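Local coordinates for protein nitrate reductase (Ulva prolifera, PDB 5YLY) that binds FAD as the cytochrome b5 reductase domain of an enzyme that probably uses NADH to reduce nitrate to nitrite, the first step of nitrate assimilation, at residues 32-37 with 54-59; 146-149 with 153-156; 182-187 with 192-197; 237-240 with 246-249; 257-262 with 281-286. One frame throughout, in Å; residues are numbered along the deposited sequence.

Interaction 1 (32-37 with 54-59); sequences KQKAAE and GLEHDE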
# COMPACT_ATOMS: atom_id res chain seq x y z
N LYS A 32 2.37 -10.68 -19.97
CA LYS A 32 3.28 -11.76 -19.66
C LYS A 32 3.55 -12.01 -18.19
O LYS A 32 3.54 -11.08 -17.38
CB LYS A 32 4.63 -11.53 -20.37
CG LYS A 32 4.58 -11.63 -21.89
CD LYS A 32 5.96 -11.59 -22.51
CE LYS A 32 5.88 -11.92 -23.97
NZ LYS A 32 7.23 -12.06 -24.57
N GLN A 33 3.83 -13.29 -17.87
CA GLN A 33 4.27 -13.72 -16.54
C GLN A 33 5.79 -13.65 -16.67
O GLN A 33 6.37 -14.29 -17.55
CB GLN A 33 3.84 -15.17 -16.24
CG GLN A 33 2.33 -15.36 -16.07
CD GLN A 33 1.75 -14.71 -14.83
OE1 GLN A 33 2.46 -14.26 -13.93
NE2 GLN A 33 0.44 -14.66 -14.75
N LYS A 34 6.42 -12.79 -15.86
CA LYS A 34 7.87 -12.61 -15.96
C LYS A 34 8.55 -13.10 -14.72
O LYS A 34 8.15 -12.73 -13.62
CB LYS A 34 8.22 -11.16 -16.31
CG LYS A 34 7.78 -10.88 -17.78
CD LYS A 34 8.39 -9.68 -18.41
CE LYS A 34 9.83 -9.81 -18.82
NZ LYS A 34 10.35 -8.50 -19.29
N ALA A 35 9.53 -13.97 -14.89
CA ALA A 35 10.25 -14.55 -13.75
C ALA A 35 11.11 -13.49 -13.03
O ALA A 35 11.71 -12.64 -13.68
CB ALA A 35 11.11 -15.70 -14.23
N ALA A 36 11.15 -13.55 -11.70
CA ALA A 36 11.99 -12.64 -10.90
C ALA A 36 12.65 -13.52 -9.86
O ALA A 36 11.98 -14.30 -9.19
CB ALA A 36 11.13 -11.58 -10.22
N GLU A 37 13.97 -13.38 -9.71
CA GLU A 37 14.74 -14.20 -8.79
C GLU A 37 14.93 -13.52 -7.45
O GLU A 37 15.29 -12.34 -7.41
CB GLU A 37 16.09 -14.52 -9.43
CG GLU A 37 16.87 -15.58 -8.67
CD GLU A 37 18.23 -15.83 -9.29
OE1 GLU A 37 18.29 -16.57 -10.30
OE2 GLU A 37 19.22 -15.23 -8.82
N GLY A 54 15.21 -9.61 -8.02
CA GLY A 54 15.95 -9.02 -9.14
C GLY A 54 15.11 -8.97 -10.40
O GLY A 54 14.22 -9.80 -10.59
N LEU A 55 15.37 -7.97 -11.24
CA LEU A 55 14.73 -7.86 -12.55
C LEU A 55 15.58 -8.66 -13.56
O LEU A 55 16.40 -9.46 -13.12
CB LEU A 55 14.56 -6.36 -12.93
CG LEU A 55 13.69 -5.56 -11.91
CD1 LEU A 55 13.45 -4.12 -12.37
CD2 LEU A 55 12.37 -6.24 -11.62
N GLU A 56 15.38 -8.49 -14.88
CA GLU A 56 16.12 -9.27 -15.88
C GLU A 56 17.60 -8.90 -15.88
O GLU A 56 18.44 -9.74 -16.18
CB GLU A 56 15.52 -9.07 -17.28
CG GLU A 56 14.08 -9.53 -17.40
CD GLU A 56 13.51 -9.40 -18.79
OE1 GLU A 56 13.13 -8.27 -19.17
OE2 GLU A 56 13.49 -10.40 -19.53
N HIS A 57 17.92 -7.64 -15.51
CA HIS A 57 19.27 -7.11 -15.42
C HIS A 57 19.30 -5.99 -14.39
O HIS A 57 18.25 -5.41 -14.08
CB HIS A 57 19.84 -6.71 -16.79
CG HIS A 57 19.15 -5.55 -17.42
ND1 HIS A 57 19.51 -4.25 -17.15
CD2 HIS A 57 18.17 -5.54 -18.36
CE1 HIS A 57 18.73 -3.50 -17.90
NE2 HIS A 57 17.90 -4.23 -18.64
N ASP A 58 20.46 -5.73 -13.80
CA ASP A 58 20.51 -4.81 -12.67
C ASP A 58 20.33 -3.30 -13.02
O ASP A 58 20.35 -2.47 -12.11
CB ASP A 58 21.78 -5.06 -11.83
CG ASP A 58 23.11 -4.73 -12.47
OD1 ASP A 58 23.11 -4.15 -13.58
OD2 ASP A 58 24.15 -5.06 -11.87
N GLU A 59 20.09 -2.95 -14.29
CA GLU A 59 19.83 -1.55 -14.64
C GLU A 59 18.39 -1.37 -15.18
O GLU A 59 18.02 -0.29 -15.64
CB GLU A 59 20.85 -1.04 -15.65
CG GLU A 59 22.23 -0.78 -15.06
CD GLU A 59 23.30 -0.56 -16.10
OE1 GLU A 59 23.00 0.01 -17.17
OE2 GLU A 59 24.46 -0.96 -15.85
O HOH W 1 15.70 -11.95 -11.70
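Glu-37 and Gly-54 join the outer end of the antiparallel hairpin made by strands 34-43 and 48-54 in the FAD-binding domain. Gly-54 N donates to Glu-37 O over 2.8 Å, and an N-H...O angle of 170° shows the bond to be nearly straight. One step further out a water takes over: it accepts from Glu-37 N at 3.0 Å and donates to Leu-55 O, also at 3.0 Å, as the second chain turns into a loop. Ala-36 CB packs against the glycine carbonyl, 3.6 Å from Gly-54 O. From the start of strand 34-43, Lys-34 reaches the loop in a salt bridge. Lys-34 NZ meets Glu-56 OE1 at 2.8 Å, from above the carboxylate plane (68° out of it). The lysine bends at CG-CD (chi3 74°), the glutamate runs extended beyond CG, and the two chains cross at about a right angle. Both charged atoms have second partners, Phe-27 O for the ammonium and Gln-60 NE2 for OE1. Strand 34-43 is paired on its other edge with strand 135-142, through Lys-34 to Val-138 and Ala-36 to Val-136, while Leu-55 bonds to Gly-100.

Interaction 2 (146-149 with 153-156); sequences HYDR and YKNH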
# COMPACT_ATOMS: atom_id res chain seq x y z
N HIS A 146 -4.01 6.03 -11.79
CA HIS A 146 -2.65 6.39 -12.16
C HIS A 146 -2.38 7.85 -11.77
O HIS A 146 -2.98 8.75 -12.33
CB HIS A 146 -2.49 6.20 -13.69
CG HIS A 146 -1.13 6.50 -14.26
ND1 HIS A 146 -0.01 6.66 -13.46
CD2 HIS A 146 -0.74 6.55 -15.55
CE1 HIS A 146 1.00 6.86 -14.29
NE2 HIS A 146 0.61 6.79 -15.56
N TYR A 147 -1.48 8.06 -10.83
CA TYR A 147 -1.07 9.42 -10.45
C TYR A 147 0.12 9.63 -11.40
O TYR A 147 1.23 9.17 -11.13
CB TYR A 147 -0.63 9.44 -8.97
CG TYR A 147 -0.24 10.82 -8.49
CD1 TYR A 147 -1.22 11.77 -8.15
CD2 TYR A 147 1.09 11.20 -8.40
CE1 TYR A 147 -0.86 13.05 -7.72
CE2 TYR A 147 1.46 12.48 -7.97
CZ TYR A 147 0.48 13.40 -7.64
OH TYR A 147 0.83 14.63 -7.17
N ASP A 148 -0.16 10.24 -12.56
CA ASP A 148 0.75 10.31 -13.70
C ASP A 148 1.72 11.48 -13.77
O ASP A 148 2.68 11.43 -14.57
CB ASP A 148 -0.04 10.25 -15.01
CG ASP A 148 -1.01 11.39 -15.26
OD1 ASP A 148 -1.62 11.88 -14.28
OD2 ASP A 148 -1.18 11.79 -16.43
N ARG A 149 1.46 12.55 -13.02
CA ARG A 149 2.35 13.71 -12.98
C ARG A 149 1.97 14.53 -11.76
O ARG A 149 0.84 14.38 -11.27
CB ARG A 149 2.29 14.55 -14.28
CG ARG A 149 0.92 15.02 -14.70
CD ARG A 149 0.99 15.82 -16.00
NE ARG A 149 -0.34 16.12 -16.52
CZ ARG A 149 -1.05 17.19 -16.17
NH1 ARG A 149 -0.56 18.07 -15.31
NH2 ARG A 149 -2.26 17.39 -16.69
N TYR A 153 -4.13 13.03 -11.83
CA TYR A 153 -4.39 11.59 -11.85
C TYR A 153 -5.35 11.21 -12.98
O TYR A 153 -6.09 12.04 -13.53
CB TYR A 153 -4.90 11.07 -10.48
CG TYR A 153 -6.33 11.45 -10.18
CD1 TYR A 153 -6.64 12.67 -9.59
CD2 TYR A 153 -7.39 10.60 -10.51
CE1 TYR A 153 -7.96 13.05 -9.36
CE2 TYR A 153 -8.71 10.97 -10.28
CZ TYR A 153 -9.00 12.20 -9.70
OH TYR A 153 -10.30 12.56 -9.45
N LYS A 154 -5.38 9.91 -13.27
CA LYS A 154 -6.31 9.30 -14.21
C LYS A 154 -6.96 8.18 -13.41
O LYS A 154 -6.28 7.50 -12.64
CB LYS A 154 -5.58 8.66 -15.41
CG LYS A 154 -4.78 9.59 -16.32
CD LYS A 154 -3.88 8.77 -17.21
CE LYS A 154 -3.24 9.57 -18.30
NZ LYS A 154 -2.26 8.73 -19.04
N ASN A 155 -8.28 8.02 -13.53
CA ASN A 155 -9.02 6.93 -12.88
C ASN A 155 -9.90 6.36 -13.99
O ASN A 155 -10.82 7.05 -14.45
CB ASN A 155 -9.87 7.42 -11.71
CG ASN A 155 -10.46 6.28 -10.92
OD1 ASN A 155 -9.84 5.22 -10.74
ND2 ASN A 155 -11.63 6.48 -10.38
N HIS A 156 -9.56 5.16 -14.47
CA HIS A 156 -10.20 4.53 -15.63
C HIS A 156 -10.03 5.51 -16.81
O HIS A 156 -8.90 5.83 -17.18
CB HIS A 156 -11.67 4.12 -15.36
CG HIS A 156 -11.84 3.06 -14.31
ND1 HIS A 156 -12.20 3.39 -13.02
CD2 HIS A 156 -11.71 1.72 -14.41
CE1 HIS A 156 -12.26 2.24 -12.36
NE2 HIS A 156 -11.97 1.21 -13.15
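His-146 and Lys-154 face each other as an antiparallel hydrogen-bonded pair, and the backbone here is the tight part of the contact. His-146 N reaches Lys-154 O at 2.8 Å (N-H...O angle 163°), and Lys-154 N returns the bond to His-146 O at 2.8 Å (154°). The same carbonyl is approached by Tyr-153 CA at 3.2 Å in a CA-H...O contact. On the buried face the tyrosines meet only lightly, Tyr-147 CD1 lying 4.4 Å from Tyr-153 CB; the phenol of Tyr-147 is held by Asp-190, and Tyr-153 packs on Ile-290.

The face bearing His-146, Asp-148 and Lys-154 is partly exposed and looser. A chi1 of -179° carries the imidazole away from its own amide nitrogen to lie beside the extended lysine, both pointing the same way, and His-146 CD2 is 4.2 Å from Lys-154 CD. Asp-148 CB sits 3.5 Å above the centre of one imidazole face. The Asp-148 and Lys-154 side chains cross near a right angle. Asp-148 OD2 touches Lys-154 CE at 3.6 Å but stops short of a salt bridge, 4.2 Å from Lys-154 NZ; Asp-148 OD1 bonds to His-152 ND1.

Adjacent antiparallel strands 145-149 and 152-155, joined by a two-residue turn, form a tight beta hairpin, here part of a three-stranded sheet like the one that links the FAD and NADH lobes in cytochrome b5 reductases.

Interaction 3 (182-187 with 192-197); sequences KAILSN and TEIRLL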
# COMPACT_ATOMS: atom_id res chain seq x y z
N LYS A 182 5.35 8.38 -1.33
CA LYS A 182 6.73 8.60 -1.78
C LYS A 182 6.82 9.32 -3.13
O LYS A 182 7.65 10.22 -3.31
CB LYS A 182 7.48 7.29 -1.84
CG LYS A 182 7.81 6.75 -0.44
CD LYS A 182 8.34 5.33 -0.57
CE LYS A 182 9.74 5.29 -1.09
NZ LYS A 182 10.15 3.89 -1.35
N ALA A 183 5.95 8.94 -4.07
CA ALA A 183 5.96 9.56 -5.42
C ALA A 183 5.69 11.07 -5.33
O ALA A 183 6.31 11.85 -6.06
CB ALA A 183 4.90 8.91 -6.29
N ILE A 184 4.84 11.47 -4.37
CA ILE A 184 4.48 12.88 -4.17
C ILE A 184 5.55 13.63 -3.37
O ILE A 184 5.94 14.74 -3.74
CB ILE A 184 3.09 12.97 -3.46
CG1 ILE A 184 1.96 12.51 -4.42
CG2 ILE A 184 2.81 14.40 -2.96
CD1 ILE A 184 0.60 12.39 -3.71
N LEU A 185 5.96 13.05 -2.26
CA LEU A 185 6.86 13.75 -1.34
C LEU A 185 8.30 13.82 -1.81
O LEU A 185 9.01 14.77 -1.48
CB LEU A 185 6.74 13.13 0.08
CG LEU A 185 5.33 13.23 0.74
CD1 LEU A 185 5.26 12.43 2.00
CD2 LEU A 185 4.91 14.69 0.99
N SER A 186 8.75 12.83 -2.57
CA SER A 186 10.14 12.80 -3.08
C SER A 186 10.30 13.58 -4.40
O SER A 186 11.40 13.68 -4.95
CB SER A 186 10.62 11.35 -3.21
OG SER A 186 10.08 10.78 -4.40
N ASN A 187 9.20 14.15 -4.90
CA ASN A 187 9.26 14.90 -6.13
C ASN A 187 9.52 16.37 -5.79
O ASN A 187 8.78 16.93 -4.99
CB ASN A 187 7.97 14.70 -6.94
CG ASN A 187 8.07 15.30 -8.32
OD1 ASN A 187 8.35 16.48 -8.51
ND2 ASN A 187 7.80 14.50 -9.34
N THR A 192 1.36 18.71 -3.76
CA THR A 192 0.16 18.02 -3.30
C THR A 192 0.30 17.68 -1.80
O THR A 192 1.39 17.30 -1.36
CB THR A 192 -0.08 16.74 -4.14
OG1 THR A 192 -0.10 17.12 -5.51
CG2 THR A 192 -1.40 16.02 -3.79
N GLU A 193 -0.76 17.91 -1.03
CA GLU A 193 -0.80 17.62 0.41
C GLU A 193 -1.47 16.25 0.62
O GLU A 193 -2.32 15.82 -0.18
CB GLU A 193 -1.60 18.67 1.19
CG GLU A 193 -1.11 20.09 1.09
CD GLU A 193 -2.05 21.04 1.81
OE1 GLU A 193 -3.02 21.52 1.19
OE2 GLU A 193 -1.84 21.26 3.02
N ILE A 194 -1.11 15.59 1.71
CA ILE A 194 -1.61 14.25 2.00
C ILE A 194 -2.05 14.13 3.45
O ILE A 194 -1.40 14.66 4.34
CB ILE A 194 -0.47 13.19 1.74
CG1 ILE A 194 -0.01 13.16 0.25
CG2 ILE A 194 -0.84 11.78 2.23
CD1 ILE A 194 1.42 12.49 0.11
N ARG A 195 -3.12 13.36 3.68
CA ARG A 195 -3.53 12.98 5.03
C ARG A 195 -3.70 11.48 5.03
O ARG A 195 -4.45 10.96 4.21
CB ARG A 195 -4.85 13.66 5.47
CG ARG A 195 -4.71 15.17 5.69
CD ARG A 195 -3.80 15.51 6.85
NE ARG A 195 -3.69 16.96 7.04
CZ ARG A 195 -2.81 17.76 6.43
NH1 ARG A 195 -1.95 17.26 5.54
NH2 ARG A 195 -2.81 19.07 6.66
N LEU A 196 -3.00 10.79 5.92
CA LEU A 196 -3.16 9.34 6.01
C LEU A 196 -3.84 8.95 7.31
O LEU A 196 -3.45 9.43 8.40
CB LEU A 196 -1.78 8.65 5.89
CG LEU A 196 -1.73 7.13 6.22
CD1 LEU A 196 -2.52 6.30 5.18
CD2 LEU A 196 -0.26 6.64 6.29
N LEU A 197 -4.81 8.05 7.20
CA LEU A 197 -5.47 7.45 8.36
C LEU A 197 -5.21 5.94 8.24
O LEU A 197 -5.57 5.32 7.25
CB LEU A 197 -6.96 7.81 8.40
CG LEU A 197 -7.81 7.12 9.51
CD1 LEU A 197 -7.24 7.38 10.91
CD2 LEU A 197 -9.24 7.63 9.49
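Thr-192 OG1 is gripped by two groups, Asp-190 OD1 and Tyr-147 OH, both in hydrogen bonds, and this leaves the carbon part of the threonine to face Ile-184. The hydroxyl lies beside the backbone N (chi1 -54°), and the methyl turns the other way to bring Thr-192 CG2 within 4.1 Å of Ile-184 CD1. Ile-184 CG2, the other branch, touches the threonine carbonyl and side chain, 3.6 Å from Thr-192 O and 3.9 Å from Thr-192 CB.

The apolar centre is the end of Ile-194, from strand 193-200. Its CD1 meets Ile-184 tip to tip, 3.9 Å from Ile-184 CD1 and equally far from Ile-184 CG2. Leu-185 also comes tip to tip, its CG 4.0 Å from Ile-194 CD1. One terminal methyl is therefore wedged against two successive residues at the end of helix 174-185. Ile-165 and Val-223, from the neighbouring strands of the parallel sheet, pack round these side chains.

At the end of the helix Lys-182 O, one turn back, accepts from both Ser-186 N and Ser-186 OG, which reach it from opposite faces of its plane. No hydrogen bond passes directly between 182-187 and 192-197. The direct contact between helix and returning strand of this beta-alpha-beta unit is thus buried and apolar; Thr-192 OG1 and O turn to outside partners, and Arg-222, bonded to Thr-192 O and weakly to Ile-184 O, adds an indirect polar link.

Interaction 4 (237-240 with 246-249); sequences KYSS and DMCE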
# COMPACT_ATOMS: atom_id res chain seq x y z
N LYS A 237 -0.69 7.15 21.91
CA LYS A 237 -1.01 8.57 21.68
C LYS A 237 -1.98 8.83 20.52
O LYS A 237 -2.15 9.99 20.12
CB LYS A 237 0.29 9.40 21.50
CG LYS A 237 1.24 9.32 22.70
CD LYS A 237 1.92 10.65 23.04
CE LYS A 237 1.24 11.37 24.18
NZ LYS A 237 1.88 12.68 24.45
N TYR A 238 -2.64 7.79 19.98
CA TYR A 238 -3.55 7.98 18.86
C TYR A 238 -4.95 7.43 19.15
O TYR A 238 -5.31 7.28 20.32
CB TYR A 238 -2.95 7.41 17.55
CG TYR A 238 -1.58 7.94 17.18
CD1 TYR A 238 -0.43 7.31 17.64
CD2 TYR A 238 -1.44 9.01 16.30
CE1 TYR A 238 0.84 7.77 17.28
CE2 TYR A 238 -0.17 9.48 15.94
CZ TYR A 238 0.96 8.85 16.43
OH TYR A 238 2.20 9.31 16.07
N SER A 239 -5.76 7.17 18.10
CA SER A 239 -7.15 6.72 18.28
C SER A 239 -7.32 5.23 18.57
O SER A 239 -6.43 4.43 18.30
CB SER A 239 -7.98 7.11 17.07
OG SER A 239 -8.07 8.52 16.98
N SER A 240 -8.50 4.87 19.12
CA SER A 240 -8.90 3.51 19.46
C SER A 240 -10.19 3.16 18.72
O SER A 240 -11.05 4.03 18.51
CB SER A 240 -9.19 3.40 20.97
OG SER A 240 -8.14 3.91 21.78
N ASP A 246 -15.97 11.08 13.48
CA ASP A 246 -15.09 11.92 14.31
C ASP A 246 -13.62 11.69 13.96
O ASP A 246 -12.88 12.65 13.80
CB ASP A 246 -15.31 11.64 15.81
CG ASP A 246 -15.44 12.89 16.65
OD1 ASP A 246 -14.45 13.67 16.70
OD2 ASP A 246 -16.53 13.12 17.21
N MET A 247 -13.21 10.43 13.83
CA MET A 247 -11.84 10.10 13.48
C MET A 247 -11.49 10.61 12.08
O MET A 247 -10.39 11.15 11.89
CB MET A 247 -11.59 8.61 13.59
CG MET A 247 -10.11 8.25 13.60
SD MET A 247 -9.90 6.46 13.62
CE MET A 247 -10.77 6.02 15.13
N CYS A 248 -12.42 10.44 11.10
CA CYS A 248 -12.20 10.92 9.73
C CYS A 248 -12.10 12.45 9.71
O CYS A 248 -11.27 12.99 8.99
CB CYS A 248 -13.29 10.43 8.79
SG CYS A 248 -13.26 8.64 8.49
N GLU A 249 -12.93 13.15 10.52
CA GLU A 249 -12.88 14.62 10.56
C GLU A 249 -11.60 15.13 11.21
O GLU A 249 -11.08 16.17 10.82
CB GLU A 249 -14.13 15.20 11.26
CG GLU A 249 -15.40 15.05 10.43
CD GLU A 249 -16.71 15.43 11.09
OE1 GLU A 249 -16.80 15.39 12.35
OE2 GLU A 249 -17.68 15.71 10.34
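Met-247 projects from helix 245-251 toward Ser-239, and the serine points its CB back at the helix. The methionine starts out extended, its CG anti to the backbone N (chi1 -165°), and bends only at the last bond, where chi3 of -59° swings the methyl over the strand. Met-247 CE consequently lies 3.6 Å from Ser-239 CB and 3.9 Å from Ser-240 O, while the sulfur stands slightly further back, SD being 4.0 Å from Ser-239 CB. Ser-239 OG is about equally far from Met-247 CG (4.0 Å) and Met-247 CE (4.1 Å). The bent thioether chain thus curves round the hydroxyl, while its methyl comes nearest to the serine CB.

That hydroxyl is engaged elsewhere, bonding to His-226 NE2 and Arg-250 NH2. Ser-239 also makes backbone bonds to Tyr-227 and Val-229 on strand 223-229, which fix it at the edge of the parallel sheet, and Thr-228 of that strand touches Met-247 too. No hydrogen bond crosses between 237-240 and 246-249. A small buried interface of 98 Å² is therefore probably mainly van der Waals contact, of a methionine methyl with the Ser-240 carbonyl and with a serine whose polar atom is already satisfied.

Interaction 5 (257-262 with 281-286); sequences PGTISV and MGFEKG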
# COMPACT_ATOMS: atom_id res chain seq x y z
N PRO A 257 -13.35 20.86 -4.35
CA PRO A 257 -12.79 20.48 -5.67
C PRO A 257 -11.26 20.44 -5.58
O PRO A 257 -10.65 21.32 -4.99
CB PRO A 257 -13.27 21.61 -6.60
CG PRO A 257 -14.52 22.14 -5.93
CD PRO A 257 -14.23 22.05 -4.45
N GLY A 258 -10.67 19.36 -6.06
CA GLY A 258 -9.23 19.20 -5.99
C GLY A 258 -8.79 18.24 -4.90
O GLY A 258 -7.60 17.97 -4.79
N THR A 259 -9.73 17.75 -4.07
CA THR A 259 -9.49 16.80 -2.97
C THR A 259 -10.12 15.47 -3.31
O THR A 259 -11.30 15.41 -3.67
CB THR A 259 -10.02 17.31 -1.59
OG1 THR A 259 -9.51 18.61 -1.34
CG2 THR A 259 -9.60 16.39 -0.42
N ILE A 260 -9.32 14.40 -3.21
CA ILE A 260 -9.79 13.03 -3.43
C ILE A 260 -9.43 12.21 -2.20
O ILE A 260 -8.60 12.64 -1.39
CB ILE A 260 -9.27 12.38 -4.75
CG1 ILE A 260 -7.71 12.20 -4.74
CG2 ILE A 260 -9.79 13.14 -5.99
CD1 ILE A 260 -7.17 11.31 -5.88
N SER A 261 -10.05 11.04 -2.08
CA SER A 261 -9.73 10.08 -1.03
C SER A 261 -9.46 8.77 -1.72
O SER A 261 -10.18 8.42 -2.67
CB SER A 261 -10.88 9.92 -0.03
OG SER A 261 -11.18 11.14 0.62
N VAL A 262 -8.37 8.09 -1.33
CA VAL A 262 -8.00 6.78 -1.89
C VAL A 262 -8.00 5.78 -0.76
O VAL A 262 -7.64 6.12 0.37
CB VAL A 262 -6.73 6.78 -2.77
CG1 VAL A 262 -6.94 7.61 -4.04
CG2 VAL A 262 -5.50 7.26 -2.00
N MET A 281 -18.48 13.51 4.62
CA MET A 281 -17.49 14.59 4.49
C MET A 281 -17.48 15.25 3.10
O MET A 281 -16.62 16.10 2.82
CB MET A 281 -16.10 14.11 4.89
CG MET A 281 -15.97 13.92 6.38
SD MET A 281 -14.38 13.17 6.79
CE MET A 281 -13.31 14.60 6.72
N GLY A 282 -18.43 14.84 2.24
CA GLY A 282 -18.60 15.38 0.90
C GLY A 282 -18.07 14.55 -0.26
O GLY A 282 -18.19 14.98 -1.41
N PHE A 283 -17.44 13.41 0.02
CA PHE A 283 -16.89 12.57 -1.04
C PHE A 283 -17.96 11.72 -1.72
O PHE A 283 -19.07 11.58 -1.21
CB PHE A 283 -15.70 11.72 -0.53
CG PHE A 283 -14.55 12.60 -0.08
CD1 PHE A 283 -13.61 13.05 -0.99
CD2 PHE A 283 -14.42 12.97 1.26
CE1 PHE A 283 -12.55 13.87 -0.58
CE2 PHE A 283 -13.37 13.78 1.67
CZ PHE A 283 -12.44 14.24 0.74
N GLU A 284 -17.64 11.20 -2.92
CA GLU A 284 -18.53 10.40 -3.75
C GLU A 284 -17.82 9.12 -4.18
O GLU A 284 -16.80 9.18 -4.87
CB GLU A 284 -18.93 11.25 -4.98
CG GLU A 284 -20.15 10.77 -5.74
CD GLU A 284 -20.45 11.57 -7.00
OE1 GLU A 284 -19.87 12.66 -7.17
OE2 GLU A 284 -21.24 11.07 -7.83
N LYS A 285 -18.35 7.96 -3.75
CA LYS A 285 -17.80 6.64 -4.08
C LYS A 285 -17.63 6.45 -5.59
O LYS A 285 -18.57 6.70 -6.35
CB LYS A 285 -18.67 5.51 -3.49
CG LYS A 285 -17.94 4.17 -3.45
CD LYS A 285 -18.85 2.99 -3.23
CE LYS A 285 -18.09 1.69 -3.42
NZ LYS A 285 -18.99 0.51 -3.42
N GLY A 286 -16.42 6.07 -6.00
CA GLY A 286 -16.06 5.82 -7.39
C GLY A 286 -15.67 7.04 -8.20
O GLY A 286 -15.17 6.88 -9.32
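Phe-283 follows Gly-282, whose positive phi of 102°, together with two bonds back into the last turn, ends helix 267-280 in a Schellman motif, and the chain then passes strand 259-264 with Phe-283 CA 7.5 Å from Ile-260 CA. At that spacing the backbones do not pair, and the aromatic ring fills the gap.

Ser-261 OG lies over one face of the ring, 3.2 Å above its plane and over its centre; the closest ring carbons, Phe-283 CE1 and CZ, are each 3.3 Å from it. The serine CB points toward the loop, and its OG lies beside the backbone N (chi1 -61°); a bond to Asn-166 ND2 on the neighbouring strand is consistent with the oxygen being held there. The same CE1-CZ end of the phenyl is met from a second direction by Thr-259. Its carbonyl stands at the ring edge, near the plane, with Thr-259 O 3.7 Å from Phe-283 CE1, an arrangement that may be mildly favourable because ring hydrogens carry a small positive charge. Thr-259 CG2 is 3.7 Å from Phe-283 CZ, whereas OG1 is taken by Arg-164 NE. Ile-260, between these two residues, points to the other side of the sheet.

All four touching residues are buried. Leu-278 touches both Phe-283 and Ser-261, which places the ring between helix 267-280 and the sheet. Strand 259-264 lies between 164-170 and the terminal strand 289-291, and a backbone bond joins Ser-261 to Thr-288, where the loop containing Phe-283 leads into that last strand.

The five contacts follow one another along the chain. Interaction 1 belongs to the antiparallel FAD-binding sheet and stands apart: its nearest atoms are about 14 Å from interaction 3 and about 33 Å from interaction 4. Interaction 2, in the three-stranded sheet, touches interaction 3 through Tyr-147 and interaction 5 through Tyr-153 against Ile-260. Interactions 3, 4 and 5 all reach the six-stranded parallel sheet; Leu-197 meets Met-247 between 3 and 4, and Met-281 meets Cys-248 between 4 and 5, whereas 3 and 5 stay about 7 Å apart at their nearest atoms. Through its touches with interactions 3 and 5, the small sheet packs directly on the NAD-binding part of the two-domain reductase.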